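Local coordinates for methylated-DNA--protein-cysteine methyltransferase (Thermococcus kodakarensis, PDB 1MGT), which repairs O6-methylguanine and O4-methylthymine in DNA by moving the methyl group irreversibly onto one of its own cysteines, a suicide reaction, at residues A[18-24]-A[59-64]; A[24-29]-A[134-138]; A[49-53]-A[87-93]; A[76-80]-A[137-143]; A[95-100]-A[115-119]. One frame throughout, in Å; residues are numbered along the deposited sequence.

Contact 1 of 5, residues A[18-24]-A[59-64]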
# COMPACT_ATOMS: atom_id res chain seq x y z
N VAL A 18 10.24 1.43 3.73
CA VAL A 18 10.21 0.29 2.83
C VAL A 18 11.09 -0.84 3.40
O VAL A 18 12.25 -0.58 3.73
CB VAL A 18 10.73 0.65 1.42
CG1 VAL A 18 10.64 -0.58 0.50
CG2 VAL A 18 9.92 1.79 0.79
N ILE A 19 10.48 -1.98 3.59
CA ILE A 19 11.20 -3.17 4.08
C ILE A 19 11.59 -3.89 2.79
O ILE A 19 10.73 -4.10 1.91
CB ILE A 19 10.31 -4.06 4.93
CG1 ILE A 19 9.74 -3.27 6.13
CG2 ILE A 19 11.10 -5.29 5.35
CD1 ILE A 19 8.78 -4.11 6.98
N PHE A 20 12.86 -4.25 2.63
CA PHE A 20 13.24 -4.91 1.38
C PHE A 20 14.42 -5.86 1.59
O PHE A 20 15.14 -5.73 2.58
CB PHE A 20 13.66 -3.87 0.33
CG PHE A 20 14.87 -3.05 0.69
CD1 PHE A 20 16.12 -3.40 0.16
CD2 PHE A 20 14.78 -1.96 1.52
CE1 PHE A 20 17.25 -2.65 0.48
CE2 PHE A 20 15.90 -1.22 1.86
CZ PHE A 20 17.14 -1.56 1.33
N SER A 21 14.55 -6.77 0.67
CA SER A 21 15.64 -7.76 0.68
C SER A 21 15.77 -8.22 -0.77
O SER A 21 15.14 -9.24 -1.10
CB SER A 21 15.21 -8.94 1.55
OG SER A 21 16.25 -9.91 1.59
N GLY A 22 16.38 -7.45 -1.63
CA GLY A 22 16.43 -7.97 -3.04
C GLY A 22 15.29 -7.33 -3.84
O GLY A 22 15.52 -6.79 -4.93
N ARG A 23 14.08 -7.42 -3.34
CA ARG A 23 12.86 -6.85 -3.90
C ARG A 23 12.07 -6.33 -2.69
O ARG A 23 12.43 -6.64 -1.54
CB ARG A 23 12.07 -7.82 -4.74
CG ARG A 23 12.48 -7.91 -6.21
CD ARG A 23 11.48 -8.81 -6.97
NE ARG A 23 11.42 -10.10 -6.30
CZ ARG A 23 10.71 -11.17 -6.64
NH1 ARG A 23 9.91 -11.16 -7.70
NH2 ARG A 23 10.79 -12.28 -5.90
N VAL A 24 11.01 -5.56 -2.91
CA VAL A 24 10.22 -5.03 -1.81
C VAL A 24 9.39 -6.07 -1.09
O VAL A 24 8.66 -6.89 -1.64
CB VAL A 24 9.33 -3.88 -2.32
CG1 VAL A 24 8.39 -3.39 -1.22
CG2 VAL A 24 10.17 -2.75 -2.90
N GLN A 59 19.14 0.93 6.13
CA GLN A 59 20.06 1.03 5.02
C GLN A 59 19.52 2.01 3.96
O GLN A 59 18.32 2.13 3.75
CB GLN A 59 20.24 -0.34 4.35
CG GLN A 59 20.65 -1.51 5.25
CD GLN A 59 22.04 -1.34 5.86
OE1 GLN A 59 22.85 -0.56 5.38
NE2 GLN A 59 22.33 -2.06 6.95
N PRO A 60 20.43 2.70 3.30
CA PRO A 60 20.08 3.63 2.25
C PRO A 60 19.56 2.88 1.03
O PRO A 60 19.96 1.76 0.69
CB PRO A 60 21.39 4.32 1.87
CG PRO A 60 22.40 3.90 2.89
CD PRO A 60 21.91 2.61 3.48
N SER A 61 18.56 3.50 0.37
CA SER A 61 18.02 2.86 -0.83
C SER A 61 17.17 3.91 -1.55
O SER A 61 16.89 4.95 -0.96
CB SER A 61 17.29 1.58 -0.60
OG SER A 61 15.89 1.71 -0.56
N ASP A 62 16.86 3.61 -2.80
CA ASP A 62 16.04 4.55 -3.57
C ASP A 62 14.57 4.12 -3.54
O ASP A 62 13.75 4.78 -4.18
CB ASP A 62 16.54 4.68 -5.00
CG ASP A 62 16.43 3.44 -5.82
OD1 ASP A 62 16.62 3.52 -7.07
OD2 ASP A 62 16.19 2.34 -5.28
N TYR A 63 14.22 3.10 -2.79
CA TYR A 63 12.84 2.63 -2.72
C TYR A 63 11.85 3.66 -2.21
O TYR A 63 10.78 3.86 -2.84
CB TYR A 63 12.72 1.32 -1.96
CG TYR A 63 13.09 0.11 -2.79
CD1 TYR A 63 13.99 -0.82 -2.29
CD2 TYR A 63 12.54 -0.12 -4.04
CE1 TYR A 63 14.34 -1.94 -3.02
CE2 TYR A 63 12.88 -1.24 -4.78
CZ TYR A 63 13.77 -2.14 -4.26
OH TYR A 63 14.13 -3.27 -4.99
N PRO A 64 12.12 4.35 -1.12
CA PRO A 64 11.22 5.37 -0.60
C PRO A 64 10.93 6.43 -1.67
O PRO A 64 9.77 6.84 -1.86
CB PRO A 64 11.96 5.96 0.59
CG PRO A 64 12.77 4.76 1.08
CD PRO A 64 13.31 4.17 -0.24
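The rings of Phe20 and Tyr63 meet obliquely, with their planes at 59° and their centroids 5.4 Å apart. Over one face of the Phe20 ring lies Tyr63 CD1, which comes within 3.8 Å of Phe20 CG and sits nearer the rim than the centre. At the edge of the same ring, in its plane, is the carbonyl oxygen of Val18, two residues back on the strand, while Ser61 CB touches the far end of the ring at 3.7 Å from Phe20 CZ. One face of the Tyr63 ring carries Val24 CG2, a CH-pi contact in which the methyl stands 3.7 Å from the ring centroid and 16° off the normal. Val24 can offer this methyl because its CG1 is anti to the backbone N (chi1 175°), which leaves CG2 beside the nitrogen. Near the root of the tyrosine, Val18 CG1 packs against Tyr63 CB at 3.7 Å, the two side chains crossing at about a right angle, and Val18 CG2 touches Pro64 CG at 4.1 Å. The backbone N of Tyr63 donates to Ser61 OG over 3.1 Å, and that hydroxyl is hydrogen-bonded in turn to Ser3 OG on strand 2-9. The capping bond holds the turn that leads into helix 63-71. Aliphatic and aromatic side chains thus seat the first turn of this helix against the hairpin of strands 12-20 and 24-30, a helix-on-sheet packing within the N-terminal domain, whose family belongs to the RNase H clan.

Contact 2 of 5, residues A[24-29]-A[134-138]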
# COMPACT_ATOMS: atom_id res chain seq x y z
N VAL A 24 11.01 -5.56 -2.91
CA VAL A 24 10.22 -5.03 -1.81
C VAL A 24 9.39 -6.07 -1.09
O VAL A 24 8.66 -6.89 -1.64
CB VAL A 24 9.33 -3.88 -2.32
CG1 VAL A 24 8.39 -3.39 -1.22
CG2 VAL A 24 10.17 -2.75 -2.90
N GLN A 25 9.46 -6.06 0.25
CA GLN A 25 8.74 -6.95 1.11
C GLN A 25 7.57 -6.23 1.80
O GLN A 25 6.60 -6.85 2.21
CB GLN A 25 9.68 -7.48 2.24
CG GLN A 25 10.75 -8.43 1.67
CD GLN A 25 11.69 -8.89 2.78
OE1 GLN A 25 12.30 -8.04 3.41
NE2 GLN A 25 11.81 -10.20 3.01
N GLY A 26 7.73 -4.91 1.99
CA GLY A 26 6.61 -4.21 2.67
C GLY A 26 6.81 -2.71 2.61
O GLY A 26 7.94 -2.20 2.50
N ILE A 27 5.69 -1.99 2.65
CA ILE A 27 5.73 -0.53 2.61
C ILE A 27 4.77 0.01 3.66
O ILE A 27 3.73 -0.60 3.89
CB ILE A 27 5.18 0.00 1.25
CG1 ILE A 27 6.04 -0.48 0.10
CG2 ILE A 27 5.07 1.53 1.27
CD1 ILE A 27 5.41 -0.35 -1.28
N ALA A 28 5.15 1.12 4.31
CA ALA A 28 4.27 1.75 5.27
C ALA A 28 4.44 3.27 5.09
O ALA A 28 5.43 3.74 4.58
CB ALA A 28 4.52 1.39 6.72
N PHE A 29 3.43 4.03 5.54
CA PHE A 29 3.57 5.49 5.43
C PHE A 29 2.75 6.12 6.57
O PHE A 29 1.87 5.48 7.12
CB PHE A 29 3.18 6.07 4.10
CG PHE A 29 1.71 6.18 3.83
CD1 PHE A 29 1.08 7.41 3.92
CD2 PHE A 29 0.98 5.06 3.49
CE1 PHE A 29 -0.28 7.54 3.65
CE2 PHE A 29 -0.39 5.19 3.23
CZ PHE A 29 -1.00 6.42 3.31
N PRO A 134 0.39 -5.57 2.15
CA PRO A 134 1.69 -5.12 2.66
C PRO A 134 2.29 -4.04 1.80
O PRO A 134 3.36 -3.50 2.05
CB PRO A 134 2.51 -6.43 2.60
CG PRO A 134 1.98 -7.16 1.43
CD PRO A 134 0.51 -6.80 1.35
N TYR A 135 1.60 -3.64 0.69
CA TYR A 135 2.08 -2.64 -0.21
C TYR A 135 1.14 -1.44 -0.44
O TYR A 135 0.76 -1.20 -1.61
CB TYR A 135 2.33 -3.28 -1.60
CG TYR A 135 3.10 -4.60 -1.57
CD1 TYR A 135 2.55 -5.71 -2.19
CD2 TYR A 135 4.35 -4.70 -0.98
CE1 TYR A 135 3.23 -6.92 -2.21
CE2 TYR A 135 5.03 -5.92 -0.98
CZ TYR A 135 4.47 -7.01 -1.59
OH TYR A 135 5.13 -8.23 -1.62
N PRO A 136 0.82 -0.71 0.57
CA PRO A 136 -0.03 0.50 0.43
C PRO A 136 0.67 1.45 -0.52
O PRO A 136 1.89 1.42 -0.78
CB PRO A 136 -0.15 1.05 1.82
CG PRO A 136 1.03 0.52 2.57
CD PRO A 136 1.24 -0.86 2.00
N ILE A 137 -0.12 2.37 -1.10
CA ILE A 137 0.30 3.34 -2.07
C ILE A 137 0.48 2.70 -3.45
O ILE A 137 -0.28 3.00 -4.39
CB ILE A 137 1.53 4.20 -1.74
CG1 ILE A 137 1.35 4.90 -0.38
CG2 ILE A 137 1.79 5.24 -2.85
CD1 ILE A 137 2.68 5.46 0.13
N VAL A 138 1.44 1.82 -3.61
CA VAL A 138 1.71 1.17 -4.89
C VAL A 138 0.55 0.25 -5.27
O VAL A 138 0.16 0.34 -6.45
CB VAL A 138 3.08 0.50 -4.89
CG1 VAL A 138 4.14 1.57 -4.52
CG2 VAL A 138 3.15 -0.60 -3.86
O HOH W 1 6.18 -9.04 0.62
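Pro134 O receives Ile27 N in a 2.8 Å hydrogen bond that runs nearly along the C=O axis (174° at the oxygen). The same oxygen takes a CA-H...O contact from Gly26, 3.4 Å from its CA. The Tyr135 ring carries Pro134 CG over the centre of one face, and its CE2 lies 3.7 Å from Gln25 O; a water bridges Gln25 O and Tyr135 OH, a hydroxyl also bonded to Phe86 N. Pro136 leans on the strand backbone, its CD 3.1 Å from Ile27 O. Ile137 sends CD1 to 3.8 Å from Phe29 CD2, reaching the ring obliquely. Phe29 CG stands between its own N and carbonyl carbon (chi1 76°), which swings the ring alongside Ile137, with Pro136 CB at its edge. A serine in place of Phe29 would probably leave Ile137 CD1 and Pro136 CB without their aromatic neighbour and open a gap beside them. Val138 closes the run, its CG2 tightly packed at 3.4 Å from Ile27 CD1. Strand 24-30, with a classic beta bulge at Gln25 and Gly26 facing Ile19, lies between strand 12-20 and the loop before Cys141, the inferred nucleophile; helix 33-49 touches Ala28 and Pro134, helix 63-71 Ile27 and Ile137.

Contact 3 of 5, residues A[49-53]-A[87-93]. With SO4 (sulfate ion), chain D.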
# COMPACT_ATOMS: atom_id res chain seq x y z
N LYS A 49 4.72 -13.76 10.70
CA LYS A 49 3.78 -14.83 10.99
C LYS A 49 3.45 -15.64 9.73
O LYS A 49 2.88 -16.74 9.81
CB LYS A 49 2.50 -14.27 11.63
CG LYS A 49 2.73 -13.93 13.12
CD LYS A 49 2.30 -15.10 13.98
CE LYS A 49 3.35 -15.50 15.01
NZ LYS A 49 3.76 -14.37 15.88
N ARG A 50 3.77 -15.10 8.56
CA ARG A 50 3.54 -15.81 7.30
C ARG A 50 4.81 -16.45 6.77
O ARG A 50 4.88 -16.91 5.64
CB ARG A 50 2.87 -14.93 6.24
CG ARG A 50 1.34 -14.89 6.59
CD ARG A 50 0.65 -14.17 5.46
NE ARG A 50 -0.81 -14.14 5.67
CZ ARG A 50 -1.56 -13.73 4.62
NH1 ARG A 50 -0.97 -13.38 3.50
NH2 ARG A 50 -2.88 -13.69 4.78
N GLY A 51 5.83 -16.51 7.64
CA GLY A 51 7.09 -17.12 7.31
C GLY A 51 8.10 -16.31 6.57
O GLY A 51 9.08 -16.86 6.03
N VAL A 52 7.96 -14.99 6.48
CA VAL A 52 8.90 -14.14 5.78
C VAL A 52 10.03 -13.71 6.72
O VAL A 52 9.74 -13.34 7.85
CB VAL A 52 8.17 -12.88 5.25
CG1 VAL A 52 9.14 -11.99 4.49
CG2 VAL A 52 7.01 -13.34 4.35
N SER A 53 11.26 -13.80 6.26
CA SER A 53 12.41 -13.39 7.07
C SER A 53 12.65 -11.90 6.87
O SER A 53 12.89 -11.51 5.73
CB SER A 53 13.66 -14.18 6.59
OG SER A 53 13.43 -15.52 7.00
N GLU A 87 6.35 -11.86 -1.19
CA GLU A 87 6.62 -12.81 -0.11
C GLU A 87 5.54 -12.60 0.95
O GLU A 87 5.22 -11.45 1.24
CB GLU A 87 8.00 -12.52 0.52
CG GLU A 87 9.17 -12.92 -0.37
CD GLU A 87 10.53 -12.55 0.21
OE1 GLU A 87 10.68 -12.29 1.41
OE2 GLU A 87 11.52 -12.49 -0.54
N GLY A 88 4.98 -13.68 1.47
CA GLY A 88 3.94 -13.65 2.48
C GLY A 88 2.57 -13.21 1.90
O GLY A 88 1.74 -12.75 2.68
N VAL A 89 2.40 -13.33 0.61
CA VAL A 89 1.10 -12.92 -0.02
C VAL A 89 0.49 -14.20 -0.60
O VAL A 89 1.24 -14.92 -1.29
CB VAL A 89 1.31 -11.85 -1.09
CG1 VAL A 89 0.00 -11.46 -1.81
CG2 VAL A 89 1.88 -10.57 -0.46
N THR A 90 -0.74 -14.51 -0.28
CA THR A 90 -1.37 -15.74 -0.82
C THR A 90 -1.70 -15.56 -2.30
O THR A 90 -1.79 -14.44 -2.84
CB THR A 90 -2.65 -16.12 -0.07
OG1 THR A 90 -3.70 -15.16 -0.33
CG2 THR A 90 -2.46 -16.25 1.43
N PRO A 91 -1.90 -16.65 -3.03
CA PRO A 91 -2.25 -16.59 -4.44
C PRO A 91 -3.52 -15.74 -4.64
O PRO A 91 -3.54 -14.96 -5.61
CB PRO A 91 -2.48 -18.05 -4.82
CG PRO A 91 -1.65 -18.83 -3.83
CD PRO A 91 -1.82 -18.06 -2.53
N PHE A 92 -4.51 -15.87 -3.79
CA PHE A 92 -5.74 -15.09 -3.90
C PHE A 92 -5.42 -13.60 -3.72
O PHE A 92 -5.80 -12.73 -4.48
CB PHE A 92 -6.79 -15.48 -2.88
CG PHE A 92 -7.96 -14.53 -2.84
CD1 PHE A 92 -8.82 -14.48 -3.94
CD2 PHE A 92 -8.25 -13.78 -1.73
CE1 PHE A 92 -9.91 -13.63 -3.91
CE2 PHE A 92 -9.33 -12.92 -1.71
CZ PHE A 92 -10.16 -12.85 -2.81
N GLU A 93 -4.70 -13.29 -2.61
CA GLU A 93 -4.35 -11.89 -2.37
C GLU A 93 -3.60 -11.30 -3.53
O GLU A 93 -3.86 -10.18 -3.96
CB GLU A 93 -3.52 -11.77 -1.06
CG GLU A 93 -4.38 -12.07 0.17
CD GLU A 93 -3.54 -12.43 1.40
OE1 GLU A 93 -2.29 -12.48 1.27
OE2 GLU A 93 -4.14 -12.66 2.47
S SO4 D . -3.37 -14.37 8.23
O1 SO4 D . -2.02 -15.01 8.13
O2 SO4 D . -3.21 -12.91 8.55
O3 SO4 D . -4.17 -15.04 9.31
O4 SO4 D . -4.11 -14.50 6.93
O HOH W 2 11.63 -14.51 3.58
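Arg50 reaches Glu93 on an extended chain (chi2 -173°, chi3 177°), and Glu93, extended beyond CG, comes to meet it from the opposite direction. The guanidinium and carboxylate planes lie only 5° apart. The result is a salt bridge gripped end-on by two nitrogens: NH1 of Arg50 bonds OE1 of Glu93 at 2.7 Å, and Arg50 NH2 bonds Glu93 OE2 at 2.8 Å, each oxygen using its syn lone pair. Arg50 NH1 gives another hydrogen bond to Gly88 O at 2.9 Å, arriving from above the carbonyl plane. On its other edge the guanidinium holds a sulfate, probably from the crystallisation liquor, with Arg50 NE 2.9 Å from O1 and Arg50 NH2 2.6 Å from O4; Arg132 NE binds the same ion. Glu93 also belongs to a capping box at the start of helix 91-103: Thr90 OG1 accepts from Glu93 N, and Thr90 N donates to Glu93 OE1 from above the carboxylate plane. A methionine in place of Arg50 would probably leave Glu93 without this paired charge, Gly88 O without this donor and the sulfate with fewer ligands. Alongside, Val52 CG2 rests 3.5 Å from Gly88 N, close against the glycine backbone. Gly51 closes helix 33-49 in a Schellman motif, and a water links Ser53 N to Glu87 OE1, which also accepts from Gln25 NE2.

Contact 4 of 5, residues A[76-80]-A[137-143]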
# COMPACT_ATOMS: atom_id res chain seq x y z
N ASP A 76 3.45 5.31 -12.76
CA ASP A 76 2.11 4.70 -12.61
C ASP A 76 2.21 3.48 -11.70
O ASP A 76 3.25 2.85 -11.62
CB ASP A 76 1.52 4.34 -13.97
CG ASP A 76 2.20 3.15 -14.59
OD1 ASP A 76 3.41 3.25 -14.90
OD2 ASP A 76 1.54 2.10 -14.75
N ASN A 77 1.12 3.13 -11.02
CA ASN A 77 1.15 1.98 -10.11
C ASN A 77 1.63 0.69 -10.72
O ASN A 77 2.44 -0.05 -10.14
CB ASN A 77 -0.25 1.75 -9.53
CG ASN A 77 -0.79 2.96 -8.81
OD1 ASN A 77 -1.32 3.90 -9.41
ND2 ASN A 77 -0.65 2.97 -7.48
N ALA A 78 1.11 0.33 -11.90
CA ALA A 78 1.49 -0.92 -12.54
C ALA A 78 2.96 -1.04 -12.84
O ALA A 78 3.48 -2.16 -12.85
CB ALA A 78 0.65 -1.08 -13.84
N SER A 79 3.67 0.06 -13.07
CA SER A 79 5.11 -0.07 -13.35
C SER A 79 5.90 -0.47 -12.12
O SER A 79 7.04 -0.90 -12.26
CB SER A 79 5.67 1.21 -13.96
OG SER A 79 5.55 2.27 -13.03
N PHE A 80 5.30 -0.38 -10.93
CA PHE A 80 6.01 -0.76 -9.70
C PHE A 80 5.82 -2.24 -9.38
O PHE A 80 6.55 -2.77 -8.53
CB PHE A 80 5.51 0.08 -8.52
CG PHE A 80 6.46 0.15 -7.34
CD1 PHE A 80 7.35 1.20 -7.22
CD2 PHE A 80 6.45 -0.81 -6.35
CE1 PHE A 80 8.21 1.28 -6.14
CE2 PHE A 80 7.30 -0.74 -5.26
CZ PHE A 80 8.19 0.31 -5.16
N ILE A 137 -0.12 2.37 -1.10
CA ILE A 137 0.30 3.34 -2.07
C ILE A 137 0.48 2.70 -3.45
O ILE A 137 -0.28 3.00 -4.39
CB ILE A 137 1.53 4.20 -1.74
CG1 ILE A 137 1.35 4.90 -0.38
CG2 ILE A 137 1.79 5.24 -2.85
CD1 ILE A 137 2.68 5.46 0.13
N VAL A 138 1.44 1.82 -3.61
CA VAL A 138 1.71 1.17 -4.89
C VAL A 138 0.55 0.25 -5.27
O VAL A 138 0.16 0.34 -6.45
CB VAL A 138 3.08 0.50 -4.89
CG1 VAL A 138 4.14 1.57 -4.52
CG2 VAL A 138 3.15 -0.60 -3.86
N VAL A 139 0.06 -0.57 -4.39
CA VAL A 139 -1.14 -1.43 -4.70
C VAL A 139 -2.21 -0.49 -4.16
O VAL A 139 -2.24 -0.18 -2.94
CB VAL A 139 -1.08 -2.77 -3.98
CG1 VAL A 139 -2.46 -3.45 -3.96
CG2 VAL A 139 -0.07 -3.68 -4.69
N PRO A 140 -2.98 0.14 -5.03
CA PRO A 140 -3.90 1.17 -4.59
C PRO A 140 -5.15 0.83 -3.89
O PRO A 140 -6.27 1.21 -4.35
CB PRO A 140 -4.07 1.98 -5.90
CG PRO A 140 -4.17 0.89 -6.92
CD PRO A 140 -3.04 -0.07 -6.50
N CYS A 141 -5.05 0.26 -2.67
CA CYS A 141 -6.22 -0.10 -1.89
C CYS A 141 -6.98 1.13 -1.39
O CYS A 141 -8.15 0.98 -1.00
CB CYS A 141 -5.85 -1.06 -0.76
SG CYS A 141 -4.76 -0.28 0.45
N HIS A 142 -6.40 2.32 -1.49
CA HIS A 142 -7.09 3.54 -1.07
C HIS A 142 -8.19 3.88 -2.10
O HIS A 142 -9.06 4.69 -1.77
CB HIS A 142 -6.16 4.72 -0.95
CG HIS A 142 -5.29 4.98 -2.13
ND1 HIS A 142 -4.20 4.17 -2.42
CD2 HIS A 142 -5.31 5.90 -3.11
CE1 HIS A 142 -3.60 4.60 -3.51
NE2 HIS A 142 -4.27 5.67 -3.95
N ARG A 143 -8.11 3.29 -3.29
CA ARG A 143 -9.14 3.55 -4.33
C ARG A 143 -10.34 2.64 -4.15
O ARG A 143 -11.32 2.74 -4.92
CB ARG A 143 -8.52 3.33 -5.71
CG ARG A 143 -7.44 4.38 -5.99
CD ARG A 143 -6.84 4.23 -7.39
NE ARG A 143 -5.58 5.01 -7.38
CZ ARG A 143 -4.52 4.76 -8.13
NH1 ARG A 143 -4.47 3.77 -9.02
NH2 ARG A 143 -3.44 5.56 -7.95
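Asn77 OD1 accepts two hydrogen bonds from Arg143, from NH2 at 3.1 Å and from NH1 at 3.2 Å, both nitrogens reaching the oxygen from the same face of the amide. The asparagine oxygen lies near the guanidinium plane, at its end, while the amide itself is turned almost perpendicular to that plane (88°). Because both donors converge on one atom, the two bonds are bent. The other end of the amide is used as well: Asn77 ND2 donates to Val138 O at 2.9 Å, with the carbonyl met from above its plane. With its CG beside the backbone N (chi1 -57°), Asn77 reaches from Val138 to Arg143 and is held at both ends, which fixes the rotation of its amide. Arg143 has further partners, a salt bridge to Glu167 and a hydrogen bond from NH1 to Val104 O, so the asparagine adds a neutral acceptor to a buried charge probably balanced mainly by that acid. Arg143 ends the Pro-Cys-His-Arg motif (140-143) of the MGMT family, in which Cys141 is inferred to be the nucleophile and methyl acceptor. Pro140 is the centre of an inverse gamma turn that leads into the 3-10 turn 141-143, and its CB lies over one face of the Arg143 guanidinium, 3.4 Å above the plane, and 3.9 Å from Asn77 ND2. Farther out, Val138 CG1 sits over one face of the Phe80 ring, 3.9 Å from its centroid and displaced toward the rim, with helix 63-71 meeting the same phenylalanine through Lys66 and Val67.

Contact 5 of 5, residues A[95-100]-A[115-119]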
# COMPACT_ATOMS: atom_id res chain seq x y z
N LYS A 95 -3.72 -12.09 -6.67
CA LYS A 95 -4.67 -11.91 -7.79
C LYS A 95 -5.44 -10.62 -7.60
O LYS A 95 -5.59 -9.81 -8.52
CB LYS A 95 -5.60 -13.10 -7.88
CG LYS A 95 -6.75 -13.03 -8.89
CD LYS A 95 -7.78 -14.11 -8.52
CE LYS A 95 -8.89 -14.24 -9.54
NZ LYS A 95 -10.11 -14.87 -8.91
N VAL A 96 -5.92 -10.40 -6.38
CA VAL A 96 -6.66 -9.16 -6.10
C VAL A 96 -5.75 -7.96 -6.27
O VAL A 96 -6.10 -6.97 -6.93
CB VAL A 96 -7.27 -9.21 -4.69
CG1 VAL A 96 -7.80 -7.84 -4.26
CG2 VAL A 96 -8.33 -10.29 -4.58
N TYR A 97 -4.53 -7.99 -5.68
CA TYR A 97 -3.62 -6.85 -5.78
C TYR A 97 -3.24 -6.50 -7.20
O TYR A 97 -3.17 -5.35 -7.63
CB TYR A 97 -2.32 -7.08 -4.96
CG TYR A 97 -2.58 -7.34 -3.50
CD1 TYR A 97 -3.73 -6.93 -2.85
CD2 TYR A 97 -1.63 -8.02 -2.71
CE1 TYR A 97 -3.99 -7.17 -1.53
CE2 TYR A 97 -1.88 -8.27 -1.37
CZ TYR A 97 -3.04 -7.86 -0.77
OH TYR A 97 -3.30 -8.12 0.55
N GLU A 98 -2.95 -7.52 -8.02
CA GLU A 98 -2.59 -7.26 -9.41
C GLU A 98 -3.78 -6.69 -10.19
O GLU A 98 -3.57 -5.74 -10.96
CB GLU A 98 -2.12 -8.55 -10.08
CG GLU A 98 -0.73 -8.98 -9.62
CD GLU A 98 -0.26 -10.26 -10.28
OE1 GLU A 98 0.97 -10.44 -10.37
OE2 GLU A 98 -1.10 -11.09 -10.68
N TRP A 99 -4.96 -7.26 -10.00
CA TRP A 99 -6.12 -6.72 -10.80
C TRP A 99 -6.36 -5.28 -10.47
O TRP A 99 -6.57 -4.40 -11.32
CB TRP A 99 -7.36 -7.58 -10.52
CG TRP A 99 -8.47 -7.27 -11.51
CD1 TRP A 99 -8.69 -7.92 -12.70
CD2 TRP A 99 -9.45 -6.24 -11.41
NE1 TRP A 99 -9.78 -7.35 -13.35
CE2 TRP A 99 -10.26 -6.33 -12.58
CE3 TRP A 99 -9.76 -5.27 -10.47
CZ2 TRP A 99 -11.34 -5.47 -12.81
CZ3 TRP A 99 -10.83 -4.40 -10.70
CH2 TRP A 99 -11.60 -4.53 -11.86
N LEU A 100 -6.35 -4.97 -9.16
CA LEU A 100 -6.56 -3.62 -8.67
C LEU A 100 -5.52 -2.66 -9.24
O LEU A 100 -5.81 -1.54 -9.70
CB LEU A 100 -6.46 -3.66 -7.13
CG LEU A 100 -6.63 -2.34 -6.40
CD1 LEU A 100 -8.06 -1.80 -6.66
CD2 LEU A 100 -6.39 -2.52 -4.90
N LEU A 115 -15.60 -4.58 -6.86
CA LEU A 115 -14.30 -5.28 -7.03
C LEU A 115 -14.52 -6.77 -6.86
O LEU A 115 -13.99 -7.59 -7.62
CB LEU A 115 -13.30 -4.72 -6.01
CG LEU A 115 -11.92 -5.38 -5.98
CD1 LEU A 115 -11.24 -5.32 -7.33
CD2 LEU A 115 -11.04 -4.64 -4.94
N ALA A 116 -15.34 -7.15 -5.88
CA ALA A 116 -15.65 -8.54 -5.62
C ALA A 116 -16.36 -9.16 -6.84
O ALA A 116 -16.05 -10.27 -7.26
CB ALA A 116 -16.52 -8.71 -4.40
N LYS A 117 -17.32 -8.41 -7.40
CA LYS A 117 -18.04 -8.95 -8.56
C LYS A 117 -17.12 -9.17 -9.74
O LYS A 117 -17.24 -10.19 -10.46
CB LYS A 117 -19.19 -7.98 -8.96
CG LYS A 117 -20.43 -8.27 -8.14
CD LYS A 117 -21.35 -7.07 -7.99
CE LYS A 117 -22.48 -7.44 -7.02
NZ LYS A 117 -22.59 -6.43 -5.93
N ALA A 118 -16.14 -8.29 -9.94
CA ALA A 118 -15.22 -8.41 -11.05
C ALA A 118 -14.32 -9.64 -10.93
O ALA A 118 -13.91 -10.18 -11.95
CB ALA A 118 -14.33 -7.16 -11.16
N LEU A 119 -14.07 -10.06 -9.71
CA LEU A 119 -13.17 -11.20 -9.48
C LEU A 119 -13.89 -12.46 -9.06
O LEU A 119 -13.26 -13.42 -8.58
CB LEU A 119 -12.22 -10.73 -8.37
CG LEU A 119 -10.85 -10.17 -8.73
CD1 LEU A 119 -10.64 -9.82 -10.17
CD2 LEU A 119 -10.51 -9.01 -7.80
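In the DNA-binding domain, classed with the helix-turn-helix proteins, helix 91-103 packs against the end of helix 112-118 through Trp99, which touches Leu119, Ala118 and Leu115. Leu119 CD1 lies over one face of the indole, 3.8 Å from the centroid of the five-membered ring, 17° off its normal and 3.6 Å from Trp99 CG. Ala118 CB touches the six-membered ring off-centre, 3.8 Å from Trp99 CZ2. Leu115 runs past the tryptophan in the opposite direction, and its CD1 meets the benzo side at 3.5 Å from Trp99 CE3. The indole can reach all three because its CG is turned anti to the backbone nitrogen (chi1 -168°), carrying the ring across to helix 112-118. The other methyl of Leu119, CD2, reaches Val96 CG2 at 4.1 Å, about one helical turn before Trp99. Beside it, the extended Lys95 gives only a weak, long hydrogen bond, NZ to Leu119 O at 3.5 Å. Helix 123-131 adds Met130 against Val96 and Leu100, and Val126 against Leu115. Through its broad indole, helix 91-103 thus braces helix 112-118, the first helix of what is probably the helix-turn-helix, with helix 123-131 as the second.

In the fold
Contacts 2 and 4 are buried near the centre of the chain and share Ile137 and Val138, so the loop leading to Cys141 is held by strand 24-30 through one backbone bond and tight apolar packing, and by segment 76-80 through an amide bonded at both ends. Contacts 1 and 5 are partly buried, lie on opposite sides of the centre about 26 Å apart (between centres), and rely on aromatic packing. Contact 3, at the surface, is ionic instead. Contacts 1 and 2 share Val24 and lie on neighbouring strands of one sheet, whereas contacts 3 and 5 both use helix 91-103. Leu100 of contact 5 packs on Pro140 and Cys141 of contact 4.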